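Local coordinates for DNA damage response protein Rtt109, putative (Neosartorya fumigata, PDB 5ZB9) that probably acetylates lysines of histone H3, with acetyl-CoA as the donor, in a reaction that depends on the chaperone Asf1, at residues A118-L123 / D174-E179; I72-E77 / R113-A118. All coordinates share one frame; numbering follows the deposited sequence.

How the interactions relate
Helix 111-127 takes part in both contacts, and Ala118 belongs to both. Interaction 2 joins its first half to strand 71-82 of the central sheet; interaction 1 joins the next turns to the end of helix 162-177, and the centres of the two contacts are about 13 Å apart. They also touch directly: Phe119 CD2 lies 3.6 Å from Ile76 CG2, and Asn117 OD1 packs 3.6 Å from Ile176 CG1. The CoA site, known from another structure of this protein and empty here, borders interaction 2, which holds Arg113 and where the side chain of Ser116 is about 4 Å from that of Trp168; in interaction 1 the side chain of Leu120 is about 8 Å from that of Trp168.

Interaction 1. Residues A118-L123 / D174-E179; sequences AFLSFL and DPILRE
Ile176 reaches from the last turn of helix 162-177 to the flank of helix 111-127, where Leu120 and Ser121 receive it. The contact is small, 119 Å² over both sides, and the isoleucine supplies just over half. Its CD1 methyl does the closest touching, lying 3.7 Å from Leu120 CB and 3.9 Å from the backbone N of Ser121, and so meets the helix surface where these two residues join. CG1 stands beside the backbone N (chi1 -53°) and the chain then runs on extended, which carries CD1 across to the neighbouring helix. The backbones are nearest at Ser121 and Ile176, whose CA atoms are 6.3 Å apart.

The tight part is thus the packing of CD1 on buried Leu120. Ser121 forms the partly exposed margin, its OG alongside Ile176 CG1 at 4.0 Å in van der Waals packing; no hydrogen bond crosses between the segments. Beyond Ser121 the packing ends, with exposed Pro175 and Glu179 standing clear of segment 118-123. Past the isoleucine, helix 162-177 ends in a polar cluster: Arg178 NE donates to Asp174 OD1 at 2.9 Å in a salt bridge, 27° out of the guanidinium plane. Trp235 and Thr224 also bond the Asp174 carboxylate, and Asp228 pairs with Arg178 NH1. On the other flank of helix 111-127, Phe119 packs on strands 50-61 and 71-82. Ile176 is one of several side chains that pack helix 162-177 on helix 111-127, a helix pair of the histone acetyltransferase fold.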
loop_
_atom_site.group_PDB
_atom_site.type_symbol
_atom_site.label_atom_id
_atom_site.label_comp_id
_atom_site.label_asym_id
_atom_site.label_seq_id
_atom_site.Cartn_x
_atom_site.Cartn_y
_atom_site.Cartn_z
ATOM N N ALA A 118 -11.916 0.831 2.017
ATOM C CA ALA A 118 -12.287 1.578 3.211
ATOM C C ALA A 118 -11.101 1.785 4.141
ATOM O O ALA A 118 -10.911 2.876 4.666
ATOM C CB ALA A 118 -13.418 0.864 3.946
ATOM N N PHE A 119 -10.310 0.736 4.344
ATOM C CA PHE A 119 -9.125 0.818 5.201
ATOM C C PHE A 119 -8.094 1.820 4.657
ATOM O O PHE A 119 -7.597 2.670 5.398
ATOM C CB PHE A 119 -8.494 -0.572 5.370
ATOM C CG PHE A 119 -7.468 -0.654 6.471
ATOM C CD1 PHE A 119 -7.705 -0.077 7.710
ATOM C CD2 PHE A 119 -6.269 -1.329 6.269
ATOM C CE1 PHE A 119 -6.754 -0.161 8.728
ATOM C CE2 PHE A 119 -5.318 -1.415 7.273
ATOM C CZ PHE A 119 -5.559 -0.830 8.504
ATOM N N LEU A 120 -7.783 1.731 3.366
ATOM C CA LEU A 120 -6.873 2.687 2.733
ATOM C C LEU A 120 -7.425 4.114 2.788
ATOM O O LEU A 120 -6.707 5.044 3.154
ATOM C CB LEU A 120 -6.596 2.284 1.286
ATOM C CG LEU A 120 -5.758 1.012 1.101
ATOM C CD1 LEU A 120 -5.600 0.651 -0.363
ATOM C CD2 LEU A 120 -4.390 1.193 1.743
ATOM N N SER A 121 -8.696 4.277 2.429
ATOM C CA SER A 121 -9.378 5.566 2.547
ATOM C C SER A 121 -9.217 6.149 3.942
ATOM O O SER A 121 -8.875 7.319 4.111
ATOM C CB SER A 121 -10.869 5.423 2.235
ATOM O OG SER A 121 -11.203 6.099 1.041
ATOM N N PHE A 122 -9.465 5.307 4.938
ATOM C CA PHE A 122 -9.340 5.690 6.334
ATOM C C PHE A 122 -7.941 6.196 6.658
ATOM O O PHE A 122 -7.790 7.247 7.277
ATOM C CB PHE A 122 -9.696 4.504 7.228
ATOM C CG PHE A 122 -9.426 4.738 8.680
ATOM C CD1 PHE A 122 -10.267 5.540 9.434
ATOM C CD2 PHE A 122 -8.345 4.145 9.299
ATOM C CE1 PHE A 122 -10.026 5.755 10.773
ATOM C CE2 PHE A 122 -8.103 4.358 10.639
ATOM C CZ PHE A 122 -8.947 5.164 11.374
ATOM N N LEU A 123 -6.918 5.458 6.231
ATOM C CA LEU A 123 -5.544 5.825 6.556
ATOM C C LEU A 123 -5.126 7.101 5.823
ATOM O O LEU A 123 -4.320 7.877 6.334
ATOM C CB LEU A 123 -4.585 4.675 6.227
ATOM C CG LEU A 123 -4.829 3.372 7.003
ATOM C CD1 LEU A 123 -3.978 2.226 6.463
ATOM C CD2 LEU A 123 -4.598 3.559 8.507
ATOM N N ASP A 174 -9.305 2.909 -7.465
ATOM C CA ASP A 174 -10.097 3.816 -8.310
ATOM C C ASP A 174 -11.048 4.750 -7.534
ATOM O O ASP A 174 -11.042 5.953 -7.780
ATOM C CB ASP A 174 -10.888 3.012 -9.354
ATOM C CG ASP A 174 -11.339 3.861 -10.536
ATOM O OD1 ASP A 174 -10.542 4.686 -11.027
ATOM O OD2 ASP A 174 -12.490 3.707 -10.984
ATOM N N PRO A 175 -11.854 4.220 -6.588
ATOM C CA PRO A 175 -12.760 5.142 -5.885
ATOM C C PRO A 175 -12.038 6.120 -4.962
ATOM O O PRO A 175 -12.540 7.223 -4.725
ATOM C CB PRO A 175 -13.658 4.204 -5.071
ATOM C CG PRO A 175 -13.539 2.887 -5.733
ATOM C CD PRO A 175 -12.127 2.822 -6.215
ATOM N N ILE A 176 -10.882 5.730 -4.438
ATOM C CA ILE A 176 -10.095 6.660 -3.642
ATOM C C ILE A 176 -9.620 7.784 -4.539
ATOM O O ILE A 176 -9.771 8.963 -4.213
ATOM C CB ILE A 176 -8.882 5.994 -2.995
ATOM C CG1 ILE A 176 -9.313 4.765 -2.206
ATOM C CG2 ILE A 176 -8.157 6.979 -2.098
ATOM C CD1 ILE A 176 -8.185 4.115 -1.448
ATOM N N LEU A 177 -9.049 7.386 -5.675
ATOM C CA LEU A 177 -8.554 8.302 -6.691
ATOM C C LEU A 177 -9.611 9.338 -7.065
ATOM O O LEU A 177 -9.324 10.526 -7.153
ATOM C CB LEU A 177 -8.114 7.513 -7.935
ATOM C CG LEU A 177 -7.928 8.243 -9.276
ATOM C CD1 LEU A 177 -6.752 9.198 -9.262
ATOM C CD2 LEU A 177 -7.785 7.238 -10.410
ATOM N N ARG A 178 -10.842 8.880 -7.253
ATOM C CA ARG A 178 -11.871 9.724 -7.836
ATOM C C ARG A 178 -12.649 10.562 -6.823
ATOM O O ARG A 178 -13.630 11.206 -7.175
ATOM C CB ARG A 178 -12.823 8.860 -8.658
ATOM C CG ARG A 178 -12.129 8.297 -9.873
ATOM C CD ARG A 178 -13.065 7.558 -10.775
ATOM N NE ARG A 178 -12.330 6.872 -11.830
ATOM C CZ ARG A 178 -11.929 7.453 -12.951
ATOM N NH1 ARG A 178 -12.196 8.734 -13.165
ATOM N NH2 ARG A 178 -11.262 6.749 -13.860
ATOM N N GLU A 179 -12.202 10.558 -5.572
ATOM C CA GLU A 179 -12.701 11.506 -4.587
ATOM C C GLU A 179 -11.948 12.824 -4.714
ATOM O O GLU A 179 -12.314 13.820 -4.097
ATOM C CB GLU A 179 -12.562 10.949 -3.170
ATOM C CG GLU A 179 -13.722 10.048 -2.756
ATOM C CD GLU A 179 -15.073 10.749 -2.861
ATOM O OE1 GLU A 179 -15.757 10.581 -3.899
ATOM O OE2 GLU A 179 -15.450 11.472 -1.905
#

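Interaction 2. Residues I72-E77 / R113-A118; sequences IIFGIE and RLISNA
Helix-on-sheet packing in the acetyltransferase core brings Phe74 of strand 71-82 against Ile115 and Ser116 of helix 111-127. The short segments run nearly alongside each other, their axes 28° apart in direction and 10.0 Å apart at closest approach. The Phe74 ring is the main link from the strand. Its CG lies anti to the backbone N (chi1 -171°), and the ring extends toward the helix, meeting Ile115 with one ortho carbon and Ser116 with its far end. Phe74 CD2 is 4.1 Å from Ile115 CG2, and the two side chains pass with their directions reversed. Phe74 CZ comes to 3.3 Å from Ser116 OG, and CE2 follows at 3.5 Å; both Ile115 CG2 and Ser116 OG approach the ring obliquely.

Ser116 OG is buried here, but its polar need is met within its own helix. With OG beside the backbone N (chi1 -53°), the hydroxyl can reach back to hydrogen-bond Leu112 O, one turn earlier. Ile76, two residues on along the strand, brings CD1 within 4.3 Å of Ser116 OG. At the start of the segment, Ile73 and Phe74 lie across from Val59 of strand 50-61, a classic beta bulge. Trp168 of helix 162-177 also packs on Ser116, so this helix-on-sheet layer adjoins the CoA site, to which Leu112 and Arg113 contribute.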
loop_
_atom_site.group_PDB
_atom_site.type_symbol
_atom_site.label_atom_id
_atom_site.label_comp_id
_atom_site.label_asym_id
_atom_site.label_seq_id
_atom_site.Cartn_x
_atom_site.Cartn_y
_atom_site.Cartn_z
ATOM N N ILE A 72 -11.578 -15.464 11.081
ATOM C CA ILE A 72 -10.944 -14.433 10.274
ATOM C C ILE A 72 -11.137 -14.716 8.787
ATOM O O ILE A 72 -10.893 -15.826 8.326
ATOM C CB ILE A 72 -9.442 -14.331 10.592
ATOM C CG1 ILE A 72 -9.235 -13.694 11.964
ATOM C CG2 ILE A 72 -8.718 -13.531 9.526
ATOM C CD1 ILE A 72 -7.795 -13.709 12.411
ATOM N N ILE A 73 -11.573 -13.712 8.036
ATOM C CA ILE A 73 -11.751 -13.883 6.600
ATOM C C ILE A 73 -10.749 -13.082 5.772
ATOM O O ILE A 73 -10.566 -13.350 4.586
ATOM C CB ILE A 73 -13.163 -13.482 6.157
ATOM C CG1 ILE A 73 -13.412 -12.005 6.469
ATOM C CG2 ILE A 73 -14.194 -14.373 6.819
ATOM C CD1 ILE A 73 -14.550 -11.407 5.688
ATOM N N PHE A 74 -10.093 -12.108 6.390
ATOM C CA PHE A 74 -9.242 -11.207 5.634
ATOM C C PHE A 74 -8.246 -10.507 6.533
ATOM O O PHE A 74 -8.563 -10.151 7.661
ATOM C CB PHE A 74 -10.093 -10.176 4.890
ATOM C CG PHE A 74 -9.317 -9.330 3.921
ATOM C CD1 PHE A 74 -8.758 -9.892 2.778
ATOM C CD2 PHE A 74 -9.164 -7.968 4.135
ATOM C CE1 PHE A 74 -8.043 -9.112 1.870
ATOM C CE2 PHE A 74 -8.458 -7.181 3.233
ATOM C CZ PHE A 74 -7.895 -7.755 2.098
ATOM N N GLY A 75 -7.035 -10.316 6.029
ATOM C CA GLY A 75 -6.022 -9.584 6.760
ATOM C C GLY A 75 -5.271 -8.649 5.832
ATOM O O GLY A 75 -4.874 -9.040 4.729
ATOM N N ILE A 76 -5.080 -7.408 6.260
ATOM C CA ILE A 76 -4.330 -6.471 5.440
ATOM C C ILE A 76 -3.384 -5.644 6.296
ATOM O O ILE A 76 -3.794 -5.040 7.296
ATOM C CB ILE A 76 -5.275 -5.552 4.617
ATOM C CG1 ILE A 76 -4.477 -4.519 3.839
ATOM C CG2 ILE A 76 -6.333 -4.884 5.500
ATOM C CD1 ILE A 76 -5.310 -3.773 2.835
ATOM N N GLU A 77 -2.104 -5.659 5.926
ATOM C CA GLU A 77 -1.115 -4.838 6.608
ATOM C C GLU A 77 -0.749 -3.647 5.746
ATOM O O GLU A 77 -0.515 -3.783 4.548
ATOM C CB GLU A 77 0.144 -5.633 6.955
ATOM C CG GLU A 77 1.164 -4.808 7.745
ATOM C CD GLU A 77 2.417 -5.590 8.123
ATOM O OE1 GLU A 77 2.707 -5.704 9.335
ATOM O OE2 GLU A 77 3.122 -6.076 7.212
ATOM N N ARG A 113 -12.770 -6.277 -1.524
ATOM C CA ARG A 113 -12.432 -5.036 -2.217
ATOM C C ARG A 113 -12.937 -3.843 -1.417
ATOM O O ARG A 113 -12.216 -2.866 -1.230
ATOM C CB ARG A 113 -13.010 -5.003 -3.638
ATOM C CG ARG A 113 -12.725 -3.693 -4.387
ATOM C CD ARG A 113 -13.217 -3.702 -5.845
ATOM N NE ARG A 113 -14.653 -3.963 -5.976
ATOM C CZ ARG A 113 -15.615 -3.110 -5.627
ATOM N NH1 ARG A 113 -15.310 -1.924 -5.113
ATOM N NH2 ARG A 113 -16.889 -3.447 -5.782
ATOM N N LEU A 114 -14.173 -3.934 -0.931
ATOM C CA LEU A 114 -14.779 -2.850 -0.155
ATOM C C LEU A 114 -14.000 -2.559 1.126
ATOM O O LEU A 114 -13.758 -1.397 1.476
ATOM C CB LEU A 114 -16.229 -3.188 0.177
ATOM C CG LEU A 114 -17.178 -3.096 -1.018
ATOM C CD1 LEU A 114 -18.586 -3.476 -0.611
ATOM C CD2 LEU A 114 -17.143 -1.691 -1.601
ATOM N N ILE A 115 -13.598 -3.623 1.814
ATOM C CA ILE A 115 -12.824 -3.492 3.035
ATOM C C ILE A 115 -11.473 -2.821 2.773
ATOM O O ILE A 115 -11.123 -1.854 3.451
ATOM C CB ILE A 115 -12.609 -4.865 3.701
ATOM C CG1 ILE A 115 -13.946 -5.428 4.186
ATOM C CG2 ILE A 115 -11.632 -4.751 4.863
ATOM C CD1 ILE A 115 -13.854 -6.837 4.699
ATOM N N SER A 116 -10.730 -3.326 1.788
ATOM C CA SER A 116 -9.418 -2.777 1.436
ATOM C C SER A 116 -9.486 -1.292 1.069
ATOM O O SER A 116 -8.633 -0.508 1.464
ATOM C CB SER A 116 -8.814 -3.558 0.263
ATOM O OG SER A 116 -8.788 -4.946 0.532
ATOM N N ASN A 117 -10.498 -0.942 0.280
ATOM C CA ASN A 117 -10.812 0.427 -0.111
ATOM C C ASN A 117 -11.054 1.306 1.124
ATOM O O ASN A 117 -10.466 2.380 1.273
ATOM C CB ASN A 117 -12.046 0.392 -1.036
ATOM C CG ASN A 117 -12.400 1.742 -1.647
ATOM O OD1 ASN A 117 -12.116 2.801 -1.100
ATOM N ND2 ASN A 117 -13.054 1.694 -2.794
ATOM N N ALA A 118 -11.916 0.831 2.017
ATOM C CA ALA A 118 -12.287 1.578 3.211
ATOM C C ALA A 118 -11.101 1.785 4.141
ATOM O O ALA A 118 -10.911 2.876 4.666
ATOM C CB ALA A 118 -13.418 0.864 3.946
#